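Local structure of lantibiotic dehydratase (5EHK) at residues 4-9 with 388-393; 166-171 with 366-371; 172-177 with 578-583; 557-562 with 793-798. The protein probably dehydrates serine and threonine residues of the NAI-107 precursor peptide, using glutamate carried by glutamyl-tRNA to activate their hydroxyl groups. All coordinates share one frame; numbering follows the deposited sequence.

Contact 1 (4-9 with 388-393); sequences SPFRAW and RAAEAL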
# COMPACT_ATOMS: atom_id res chain seq x y z
N SER A 4 17.64 19.16 -31.08
CA SER A 4 17.06 18.19 -30.13
C SER A 4 18.16 17.46 -29.37
O SER A 4 19.25 17.31 -29.87
CB SER A 4 16.20 17.15 -30.86
OG SER A 4 15.79 16.11 -29.96
N PRO A 5 17.87 17.03 -28.12
CA PRO A 5 18.86 16.21 -27.42
C PRO A 5 18.96 14.82 -28.04
O PRO A 5 19.90 14.09 -27.75
CB PRO A 5 18.29 16.11 -26.01
CG PRO A 5 16.82 16.24 -26.19
CD PRO A 5 16.65 17.22 -27.32
N PHE A 6 18.01 14.46 -28.90
CA PHE A 6 18.12 13.19 -29.63
C PHE A 6 18.40 13.45 -31.11
O PHE A 6 17.89 14.42 -31.68
CB PHE A 6 16.86 12.33 -29.47
CG PHE A 6 16.49 12.05 -28.04
CD1 PHE A 6 17.26 11.20 -27.26
CD2 PHE A 6 15.38 12.66 -27.48
CE1 PHE A 6 16.93 10.96 -25.95
CE2 PHE A 6 15.04 12.43 -26.17
CZ PHE A 6 15.82 11.57 -25.40
N ARG A 7 19.21 12.58 -31.71
CA ARG A 7 19.45 12.57 -33.15
C ARG A 7 19.02 11.20 -33.66
O ARG A 7 19.46 10.19 -33.14
CB ARG A 7 20.96 12.75 -33.42
CG ARG A 7 21.38 12.61 -34.90
CD ARG A 7 22.92 12.44 -35.07
NE ARG A 7 23.70 13.50 -34.44
CZ ARG A 7 24.08 14.62 -35.05
NH1 ARG A 7 23.74 14.83 -36.32
NH2 ARG A 7 24.78 15.55 -34.38
N ALA A 8 18.17 11.16 -34.69
CA ALA A 8 17.76 9.88 -35.30
C ALA A 8 18.87 9.29 -36.17
O ALA A 8 19.77 10.00 -36.63
CB ALA A 8 16.48 10.05 -36.11
N TRP A 9 18.81 7.98 -36.35
CA TRP A 9 19.72 7.26 -37.26
C TRP A 9 19.46 7.64 -38.71
O TRP A 9 18.39 8.13 -39.03
CB TRP A 9 19.48 5.76 -37.14
CG TRP A 9 20.14 5.08 -35.99
CD1 TRP A 9 20.80 5.66 -34.95
CD2 TRP A 9 20.21 3.67 -35.78
NE1 TRP A 9 21.29 4.69 -34.10
CE2 TRP A 9 20.92 3.46 -34.59
CE3 TRP A 9 19.74 2.57 -36.49
CZ2 TRP A 9 21.17 2.19 -34.09
CZ3 TRP A 9 19.99 1.31 -36.00
CH2 TRP A 9 20.70 1.13 -34.81
N ARG A 388 12.13 16.01 -32.44
CA ARG A 388 11.57 17.01 -31.53
C ARG A 388 10.46 16.37 -30.68
O ARG A 388 10.22 16.75 -29.54
CB ARG A 388 11.01 18.21 -32.33
CG ARG A 388 12.07 19.24 -32.77
CD ARG A 388 11.46 20.60 -33.20
NE ARG A 388 11.30 21.52 -32.08
CZ ARG A 388 11.29 22.86 -32.18
NH1 ARG A 388 11.41 23.45 -33.37
NH2 ARG A 388 11.15 23.60 -31.09
N ALA A 389 9.83 15.35 -31.24
CA ALA A 389 8.76 14.65 -30.57
C ALA A 389 9.32 13.81 -29.42
O ALA A 389 8.87 13.94 -28.27
CB ALA A 389 8.01 13.79 -31.55
N ALA A 390 10.28 12.95 -29.76
CA ALA A 390 11.05 12.21 -28.78
C ALA A 390 11.46 13.12 -27.62
O ALA A 390 11.27 12.76 -26.45
CB ALA A 390 12.28 11.60 -29.44
N GLU A 391 11.95 14.32 -27.92
CA GLU A 391 12.30 15.24 -26.84
C GLU A 391 11.09 15.57 -25.94
O GLU A 391 11.19 15.57 -24.71
CB GLU A 391 12.95 16.52 -27.38
CG GLU A 391 13.40 17.51 -26.29
CD GLU A 391 13.73 18.91 -26.82
OE1 GLU A 391 13.38 19.21 -27.98
OE2 GLU A 391 14.36 19.70 -26.08
N ALA A 392 9.94 15.78 -26.57
CA ALA A 392 8.75 16.17 -25.84
C ALA A 392 8.35 15.09 -24.85
O ALA A 392 8.10 15.37 -23.66
CB ALA A 392 7.62 16.44 -26.82
N LEU A 393 8.27 13.86 -25.35
CA LEU A 393 8.00 12.68 -24.53
C LEU A 393 9.00 12.54 -23.41
O LEU A 393 8.67 12.10 -22.32
CB LEU A 393 8.00 11.41 -25.37
CG LEU A 393 6.77 11.26 -26.26
CD1 LEU A 393 6.79 9.89 -26.90
CD2 LEU A 393 5.47 11.51 -25.51
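Apolar contact carries most of the meeting between residues 4-9, where the N-terminal strand 6-17 begins, and residues 388-393 of helix 380-395. Pro5 lies across the side chain of Glu391 at about a right angle. The glutamate leaves the helix with CG anti to the backbone N (chi1 -177°) and stays extended beyond it, so that its chain passes across the proline ring. Pro5 CG comes within 3.6 Å of Glu391 CG, and Pro5 CD sits 3.4 Å from Glu391 CD. Pro5 therefore packs on the CG methylene and on the carboxylate carbon beyond it. Phe6 approaches a step further along, its CD2 lying 3.8 Å from Ala390 CB. Toward Glu391 the ring turns its edge, with Glu391 N near the ring plane and 3.8 Å from Phe6 CD2.

Polar interactions shape the loop rather than bridge the two segments. Ser4 OG, anti to its own backbone N (chi1 172°), accepts from Phe6 N at 3.0 Å with an N-H...O angle of 162°, forming an ST turn. The same hydroxyl is hydrogen-bonded to Glu387 O, one residue before the helical segment, which pins the turn to the helix. On the strand side, Phe6 also packs against Leu790 of strand 785-792.

An ST turn thus leads into the first β-strand, which packs against a helix and pairs with strand 785-792.

Contact 2 (166-171 with 366-371); sequences HRTRTR and LHVDLR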
# COMPACT_ATOMS: atom_id res chain seq x y z
N HIS A 166 8.09 -9.62 -53.26
CA HIS A 166 8.26 -9.96 -51.85
C HIS A 166 8.91 -11.32 -51.66
O HIS A 166 8.57 -12.28 -52.35
CB HIS A 166 6.92 -9.93 -51.12
CG HIS A 166 6.12 -8.69 -51.37
ND1 HIS A 166 6.70 -7.44 -51.43
CD2 HIS A 166 4.80 -8.50 -51.59
CE1 HIS A 166 5.76 -6.53 -51.67
NE2 HIS A 166 4.60 -7.16 -51.78
N ARG A 167 9.86 -11.37 -50.73
CA ARG A 167 10.60 -12.60 -50.43
C ARG A 167 10.47 -13.05 -48.98
O ARG A 167 10.45 -12.25 -48.05
CB ARG A 167 12.07 -12.38 -50.73
CG ARG A 167 12.40 -12.27 -52.18
CD ARG A 167 11.97 -13.52 -52.92
NE ARG A 167 12.99 -13.84 -53.91
CZ ARG A 167 14.10 -14.51 -53.64
NH1 ARG A 167 14.34 -14.94 -52.40
NH2 ARG A 167 14.99 -14.75 -54.59
N THR A 168 10.44 -14.37 -48.82
CA THR A 168 10.23 -15.02 -47.55
C THR A 168 11.56 -15.53 -47.01
O THR A 168 12.45 -15.86 -47.78
CB THR A 168 9.23 -16.18 -47.72
OG1 THR A 168 7.90 -15.66 -47.67
CG2 THR A 168 9.36 -17.16 -46.63
N ARG A 169 11.74 -15.49 -45.69
CA ARG A 169 12.77 -16.32 -45.06
C ARG A 169 12.07 -17.27 -44.10
O ARG A 169 11.26 -16.83 -43.29
CB ARG A 169 13.75 -15.51 -44.24
CG ARG A 169 14.48 -16.39 -43.26
CD ARG A 169 15.64 -15.70 -42.64
NE ARG A 169 15.14 -14.74 -41.67
CZ ARG A 169 15.86 -13.75 -41.16
NH1 ARG A 169 17.13 -13.57 -41.53
NH2 ARG A 169 15.30 -12.93 -40.28
N THR A 170 12.39 -18.56 -44.17
CA THR A 170 11.72 -19.58 -43.36
C THR A 170 12.69 -20.35 -42.46
O THR A 170 13.73 -20.83 -42.90
CB THR A 170 10.93 -20.56 -44.24
OG1 THR A 170 10.04 -19.81 -45.07
CG2 THR A 170 10.12 -21.56 -43.39
N ARG A 171 12.33 -20.47 -41.18
CA ARG A 171 13.19 -21.13 -40.21
C ARG A 171 12.41 -22.08 -39.32
O ARG A 171 11.19 -22.01 -39.21
CB ARG A 171 13.93 -20.10 -39.35
CG ARG A 171 15.06 -19.41 -40.06
CD ARG A 171 15.54 -18.19 -39.30
NE ARG A 171 16.78 -17.66 -39.86
CZ ARG A 171 17.38 -16.56 -39.43
NH1 ARG A 171 16.85 -15.86 -38.43
NH2 ARG A 171 18.52 -16.16 -39.99
N LEU A 366 7.14 -23.93 -38.11
CA LEU A 366 7.81 -22.91 -38.92
C LEU A 366 7.61 -21.50 -38.40
O LEU A 366 6.58 -21.15 -37.83
CB LEU A 366 7.35 -22.96 -40.39
CG LEU A 366 7.41 -24.21 -41.25
CD1 LEU A 366 6.83 -23.87 -42.60
CD2 LEU A 366 8.82 -24.70 -41.40
N HIS A 367 8.63 -20.68 -38.62
CA HIS A 367 8.53 -19.25 -38.38
C HIS A 367 8.92 -18.52 -39.66
O HIS A 367 9.98 -18.77 -40.24
CB HIS A 367 9.41 -18.81 -37.20
CG HIS A 367 9.38 -17.34 -36.95
ND1 HIS A 367 8.36 -16.73 -36.23
CD2 HIS A 367 10.21 -16.34 -37.34
CE1 HIS A 367 8.58 -15.43 -36.19
NE2 HIS A 367 9.70 -15.17 -36.85
N VAL A 368 8.03 -17.66 -40.13
CA VAL A 368 8.25 -16.99 -41.42
C VAL A 368 8.34 -15.50 -41.25
O VAL A 368 7.48 -14.89 -40.64
CB VAL A 368 7.12 -17.31 -42.44
CG1 VAL A 368 7.24 -16.43 -43.68
CG2 VAL A 368 7.14 -18.80 -42.82
N ASP A 369 9.40 -14.91 -41.78
CA ASP A 369 9.49 -13.47 -41.87
C ASP A 369 9.41 -13.08 -43.34
O ASP A 369 9.96 -13.78 -44.21
CB ASP A 369 10.81 -12.94 -41.29
CG ASP A 369 11.08 -13.41 -39.85
OD1 ASP A 369 10.12 -13.74 -39.11
OD2 ASP A 369 12.29 -13.42 -39.47
N LEU A 370 8.74 -11.97 -43.62
CA LEU A 370 8.52 -11.55 -44.98
C LEU A 370 9.30 -10.28 -45.28
O LEU A 370 9.16 -9.29 -44.58
CB LEU A 370 7.05 -11.25 -45.17
CG LEU A 370 6.66 -10.98 -46.61
CD1 LEU A 370 7.11 -12.15 -47.48
CD2 LEU A 370 5.17 -10.74 -46.72
N ARG A 371 10.12 -10.31 -46.33
CA ARG A 371 10.76 -9.08 -46.77
C ARG A 371 9.87 -8.41 -47.81
O ARG A 371 9.56 -9.00 -48.85
CB ARG A 371 12.16 -9.29 -47.32
CG ARG A 371 12.82 -7.98 -47.71
CD ARG A 371 14.24 -8.18 -48.14
NE ARG A 371 14.30 -9.09 -49.28
CZ ARG A 371 14.10 -8.69 -50.53
NH1 ARG A 371 13.87 -7.40 -50.77
NH2 ARG A 371 14.15 -9.56 -51.52
O HOH W 1 13.13 -15.89 -40.57
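Arg169 leaves its strand with CG anti to the backbone N (chi1 161°) and bends at chi3 (74°), while Asp369 keeps CG beside its own backbone N (chi1 -54°); the two side chains therefore run side by side on one face of the sheet. Arg169 NH2 reaches Asp369 OD2 at 3.2 Å in a nearly straight hydrogen bond that is part of a salt bridge. The acceptor lies in the guanidinium plane and uses its anti lone pair. A water accepts from Arg169 NE at 2.6 Å and donates weakly to Asp369 OD2, giving the ion pair a second link. Arg171 NH1 lies over one face of the Arg169 guanidinium, and the nearby carboxylate probably offsets the like charges; Arg169 NH1 is held by Thr541 O. Near the strand end, Arg371 NH2 lies 3.3 Å from Arg167 CG, the two arginines pointing the same way.

The opposite face carries threonine, valine and leucine side chains, whose methyls meet: Thr168 CG2 lies 3.7 Å from Val368 CG1, and Thr170 CG2 3.9 Å from Leu366 CD2. Helices 318-339 and 346-359 cover this side. Backbone bonds join the strands in pairs, with Arg169 N to Asp369 O measuring 2.9 Å. Alternating hydrogen-bonded and non-hydrogen-bonded pairs, a charged face and a helix-covered face typify an antiparallel β-sheet layered against helices.

Contact 3 (172-177 with 578-583); sequences ADMEWL and RAANLA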
# COMPACT_ATOMS: atom_id res chain seq x y z
N ALA A 172 13.15 -22.98 -38.70
CA ALA A 172 12.59 -23.96 -37.80
C ALA A 172 12.10 -23.25 -36.55
O ALA A 172 12.77 -22.37 -36.05
CB ALA A 172 13.65 -24.99 -37.44
N ASP A 173 10.91 -23.61 -36.08
CA ASP A 173 10.39 -23.12 -34.81
C ASP A 173 11.24 -23.68 -33.68
O ASP A 173 11.55 -24.87 -33.68
CB ASP A 173 8.93 -23.55 -34.65
CG ASP A 173 8.42 -23.45 -33.23
OD1 ASP A 173 8.10 -22.33 -32.76
OD2 ASP A 173 8.26 -24.51 -32.59
N MET A 174 11.64 -22.82 -32.74
CA MET A 174 12.58 -23.23 -31.68
C MET A 174 12.07 -24.39 -30.84
O MET A 174 12.83 -25.29 -30.49
CB MET A 174 12.96 -22.05 -30.78
CG MET A 174 14.01 -21.15 -31.38
SD MET A 174 15.56 -22.05 -31.56
CE MET A 174 15.84 -22.56 -29.88
N GLU A 175 10.79 -24.35 -30.50
CA GLU A 175 10.19 -25.41 -29.74
C GLU A 175 10.32 -26.71 -30.52
O GLU A 175 10.69 -27.75 -29.98
CB GLU A 175 8.73 -25.08 -29.44
CG GLU A 175 8.16 -25.84 -28.27
CD GLU A 175 6.97 -25.14 -27.65
OE1 GLU A 175 6.89 -23.90 -27.76
OE2 GLU A 175 6.12 -25.82 -27.02
N TRP A 176 10.04 -26.64 -31.82
CA TRP A 176 10.18 -27.79 -32.72
C TRP A 176 11.63 -28.28 -32.78
O TRP A 176 11.91 -29.45 -32.55
CB TRP A 176 9.62 -27.46 -34.12
CG TRP A 176 9.75 -28.60 -35.11
CD1 TRP A 176 8.91 -29.67 -35.25
CD2 TRP A 176 10.78 -28.77 -36.09
NE1 TRP A 176 9.35 -30.49 -36.26
CE2 TRP A 176 10.50 -29.97 -36.78
CE3 TRP A 176 11.91 -28.03 -36.45
CZ2 TRP A 176 11.32 -30.44 -37.81
CZ3 TRP A 176 12.71 -28.50 -37.46
CH2 TRP A 176 12.41 -29.69 -38.14
N LEU A 177 12.55 -27.38 -33.10
CA LEU A 177 13.96 -27.75 -33.21
C LEU A 177 14.52 -28.34 -31.92
O LEU A 177 15.34 -29.26 -31.96
CB LEU A 177 14.81 -26.56 -33.64
CG LEU A 177 16.29 -26.89 -33.77
CD1 LEU A 177 16.49 -27.96 -34.83
CD2 LEU A 177 17.10 -25.63 -34.09
N ARG A 578 6.98 -19.01 -28.43
CA ARG A 578 6.65 -17.89 -29.30
C ARG A 578 7.76 -16.83 -29.26
O ARG A 578 8.28 -16.40 -30.29
CB ARG A 578 5.35 -17.22 -28.85
CG ARG A 578 4.91 -16.08 -29.76
CD ARG A 578 3.40 -16.08 -29.95
NE ARG A 578 2.69 -15.81 -28.69
CZ ARG A 578 1.45 -16.23 -28.40
NH1 ARG A 578 0.78 -16.98 -29.27
NH2 ARG A 578 0.90 -15.92 -27.24
N ALA A 579 8.15 -16.43 -28.05
CA ALA A 579 9.20 -15.43 -27.89
C ALA A 579 10.54 -16.01 -28.29
O ALA A 579 11.44 -15.29 -28.69
CB ALA A 579 9.24 -14.89 -26.48
N ALA A 580 10.67 -17.32 -28.15
CA ALA A 580 11.96 -17.94 -28.46
C ALA A 580 12.25 -17.77 -29.95
O ALA A 580 13.40 -17.62 -30.35
CB ALA A 580 11.97 -19.41 -28.04
N ASN A 581 11.18 -17.76 -30.76
CA ASN A 581 11.32 -17.52 -32.20
C ASN A 581 11.69 -16.08 -32.53
O ASN A 581 12.05 -15.78 -33.66
CB ASN A 581 10.02 -17.85 -32.93
CG ASN A 581 9.79 -19.33 -33.09
OD1 ASN A 581 10.73 -20.09 -33.36
ND2 ASN A 581 8.55 -19.77 -32.88
N LEU A 582 11.62 -15.19 -31.54
CA LEU A 582 11.88 -13.77 -31.77
C LEU A 582 13.20 -13.30 -31.16
O LEU A 582 13.41 -12.12 -30.95
CB LEU A 582 10.73 -12.92 -31.24
CG LEU A 582 9.32 -13.31 -31.69
CD1 LEU A 582 8.29 -12.40 -31.07
CD2 LEU A 582 9.22 -13.27 -33.22
N ALA A 583 14.07 -14.25 -30.86
CA ALA A 583 15.27 -13.95 -30.10
C ALA A 583 16.52 -14.21 -30.91
O ALA A 583 17.63 -14.20 -30.37
CB ALA A 583 15.30 -14.73 -28.78
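Where strand 167-172 gives way to helix 174-185, the backbone turns at Asp173 and comes close to residues 578-583, which include part of the short helix 577-580, Met174 CA and Asn581 CA lying 5.9 Å apart. Asn581 carries CG beside its backbone N (chi1 -76°), and its amide holds two neighbouring groups. Asn581 OD1 takes the N-H of Met174 N at 2.9 Å, in the carbonyl plane on a lone pair. Asn581 ND2 donates to Asp173 OD1 at 2.6 Å, almost straight at 169°, with the acceptor close to the amide plane and using the anti lone pair. The carboxylate and amide planes stand 59° apart.

Asp173 is the N-cap of helix 174-185: its other oxygen, OD2, accepts from Trp176 N at 2.9 Å, the donor standing above the carboxylate plane. One carboxylate thus serves the helix end and Asn581 at once, and the helix N-terminus together with these donors would be expected to stabilise its negative charge. The first-turn Met174 N-H, meanwhile, is satisfied by the asparagine.

Beside this polar pair, Met174 CB rests 3.9 Å from Ala580 CB, and Met174 CG lies 3.7 Å from Ala580 O. The methionine then bends at chi2 and chi3 towards Pro294 of helix 294-306.

Contact 4 (557-562 with 793-798); sequences GRPLHI and RDRHAA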
# COMPACT_ATOMS: atom_id res chain seq x y z
N GLY A 557 29.43 1.01 -31.68
CA GLY A 557 29.88 2.20 -31.00
C GLY A 557 28.77 2.90 -30.25
O GLY A 557 28.77 4.12 -30.16
N ARG A 558 27.83 2.13 -29.70
CA ARG A 558 26.69 2.70 -28.97
C ARG A 558 27.11 3.63 -27.83
O ARG A 558 28.18 3.49 -27.26
CB ARG A 558 25.72 1.61 -28.50
CG ARG A 558 26.10 0.71 -27.29
CD ARG A 558 25.15 -0.51 -27.27
NE ARG A 558 25.41 -1.45 -26.18
CZ ARG A 558 25.01 -1.25 -24.93
NH1 ARG A 558 24.34 -0.14 -24.61
NH2 ARG A 558 25.30 -2.13 -23.98
N PRO A 559 26.30 4.64 -27.55
CA PRO A 559 26.65 5.50 -26.42
C PRO A 559 26.39 4.83 -25.07
O PRO A 559 25.46 4.03 -24.96
CB PRO A 559 25.75 6.73 -26.60
CG PRO A 559 24.63 6.26 -27.50
CD PRO A 559 25.17 5.16 -28.34
N LEU A 560 27.24 5.13 -24.08
CA LEU A 560 27.08 4.65 -22.71
C LEU A 560 26.96 5.83 -21.76
O LEU A 560 27.40 6.94 -22.08
CB LEU A 560 28.27 3.78 -22.34
CG LEU A 560 28.48 2.64 -23.34
CD1 LEU A 560 29.66 1.78 -22.93
CD2 LEU A 560 27.21 1.77 -23.48
N HIS A 561 26.39 5.62 -20.57
CA HIS A 561 26.10 6.74 -19.67
C HIS A 561 26.97 6.73 -18.42
O HIS A 561 26.93 7.66 -17.62
CB HIS A 561 24.63 6.73 -19.28
CG HIS A 561 24.20 5.46 -18.62
ND1 HIS A 561 24.28 4.23 -19.25
CD2 HIS A 561 23.72 5.22 -17.38
CE1 HIS A 561 23.86 3.29 -18.43
NE2 HIS A 561 23.50 3.86 -17.29
N ILE A 562 27.75 5.66 -18.27
CA ILE A 562 28.75 5.55 -17.21
C ILE A 562 30.13 5.57 -17.84
O ILE A 562 30.39 4.83 -18.78
CB ILE A 562 28.60 4.24 -16.42
CG1 ILE A 562 27.16 4.04 -15.92
CG2 ILE A 562 29.65 4.18 -15.31
CD1 ILE A 562 26.58 5.20 -15.20
N ARG A 793 22.28 12.85 -28.53
CA ARG A 793 23.10 13.65 -29.47
C ARG A 793 24.50 13.91 -28.89
O ARG A 793 25.50 13.52 -29.50
CB ARG A 793 22.38 14.97 -29.84
CG ARG A 793 23.01 15.78 -30.99
CD ARG A 793 22.15 16.99 -31.43
NE ARG A 793 20.91 16.56 -32.07
CZ ARG A 793 20.78 16.28 -33.37
NH1 ARG A 793 21.82 16.41 -34.18
NH2 ARG A 793 19.62 15.86 -33.86
N ASP A 794 24.56 14.49 -27.70
CA ASP A 794 25.81 14.70 -26.97
C ASP A 794 26.17 13.38 -26.32
O ASP A 794 25.68 13.06 -25.24
CB ASP A 794 25.64 15.74 -25.87
CG ASP A 794 26.85 15.82 -24.96
OD1 ASP A 794 27.91 15.23 -25.29
OD2 ASP A 794 26.75 16.49 -23.90
N ARG A 795 27.04 12.64 -26.97
CA ARG A 795 27.22 11.24 -26.65
C ARG A 795 28.04 10.96 -25.37
O ARG A 795 27.99 9.84 -24.85
CB ARG A 795 27.86 10.52 -27.84
CG ARG A 795 29.38 10.73 -27.92
CD ARG A 795 30.09 9.39 -27.95
NE ARG A 795 29.33 8.50 -28.83
CZ ARG A 795 29.38 7.17 -28.79
NH1 ARG A 795 30.17 6.54 -27.92
NH2 ARG A 795 28.63 6.47 -29.65
N HIS A 796 28.77 11.94 -24.85
CA HIS A 796 29.68 11.66 -23.74
C HIS A 796 28.92 11.15 -22.50
O HIS A 796 27.76 11.53 -22.28
CB HIS A 796 30.55 12.87 -23.39
CG HIS A 796 29.93 13.78 -22.39
ND1 HIS A 796 28.92 14.66 -22.72
CD2 HIS A 796 30.14 13.93 -21.06
CE1 HIS A 796 28.54 15.32 -21.64
NE2 HIS A 796 29.27 14.89 -20.61
N ALA A 797 29.57 10.29 -21.71
CA ALA A 797 28.95 9.66 -20.54
C ALA A 797 28.95 10.62 -19.37
O ALA A 797 30.01 11.10 -18.95
CB ALA A 797 29.68 8.38 -20.15
N ALA A 798 27.75 10.89 -18.85
CA ALA A 798 27.58 11.96 -17.87
C ALA A 798 28.08 11.58 -16.48
O ALA A 798 28.43 12.43 -15.67
CB ALA A 798 26.12 12.36 -17.81
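Arg795 begins in the crowded position, CG between the backbone N and the carbonyl carbon (chi1 80°), and bends again at chi2 and chi3. From CB through NE this folded chain serves as the arm that carries the guanidinium over to residues 557-562, and the side chain crosses that of Pro559 at about a right angle. Arg795 CZ lies 4.0 Å from Pro559 CA, which sits over one face of the group, offset toward its rim. Arg795 NH1 comes to 3.7 Å from Arg558 O. At the tip, Arg795 NH2 donates to Gly557 O along nearly the C=O axis, with the oxygen near the guanidinium plane; the modelled separation is 2.4 Å. Arg795 NH2 also lies 3.9 Å from Pro559 CD, so the proline flanks the group while the glycine carbonyl holds its edge.

Further along, Ala797 points its methyl at the opposing backbone, with Ala797 CB 3.3 Å from Leu560 O and 3.6 Å from His561 C. Residues 557-562 and 795-798 run end to end in nearly the same direction, 11° apart. A backbone hydrogen bond between His561 and Arg799 continues the join. The motif is loop against loop: an arginine hydrogen-bonded to a backbone carbonyl links the connection between helix 545-556 and strand 566-572 to the segment leaving strand 785-792.

Starting at the N terminus, residues 4-9 meet helix 380-395, and contact 1 closes a loop of 378 intervening residues. Contact 2 is nested inside that loop, joining strand 167-172 to strand 366-379, which leads directly into the helix of contact 1. Contact 3 ties the start of helix 174-185 to the region of helix 577-580, crossing both earlier contacts; it touches contact 2 where His367 packs on Leu582. Contact 4 joins two loops and opens at 557-562, after contacts 1 and 2 have closed but before contact 3 does, so it crosses only contact 3. Its far segment returns to the N terminus: Arg793 bonds to Ser4 and Pro5, tying contact 4 to contact 1.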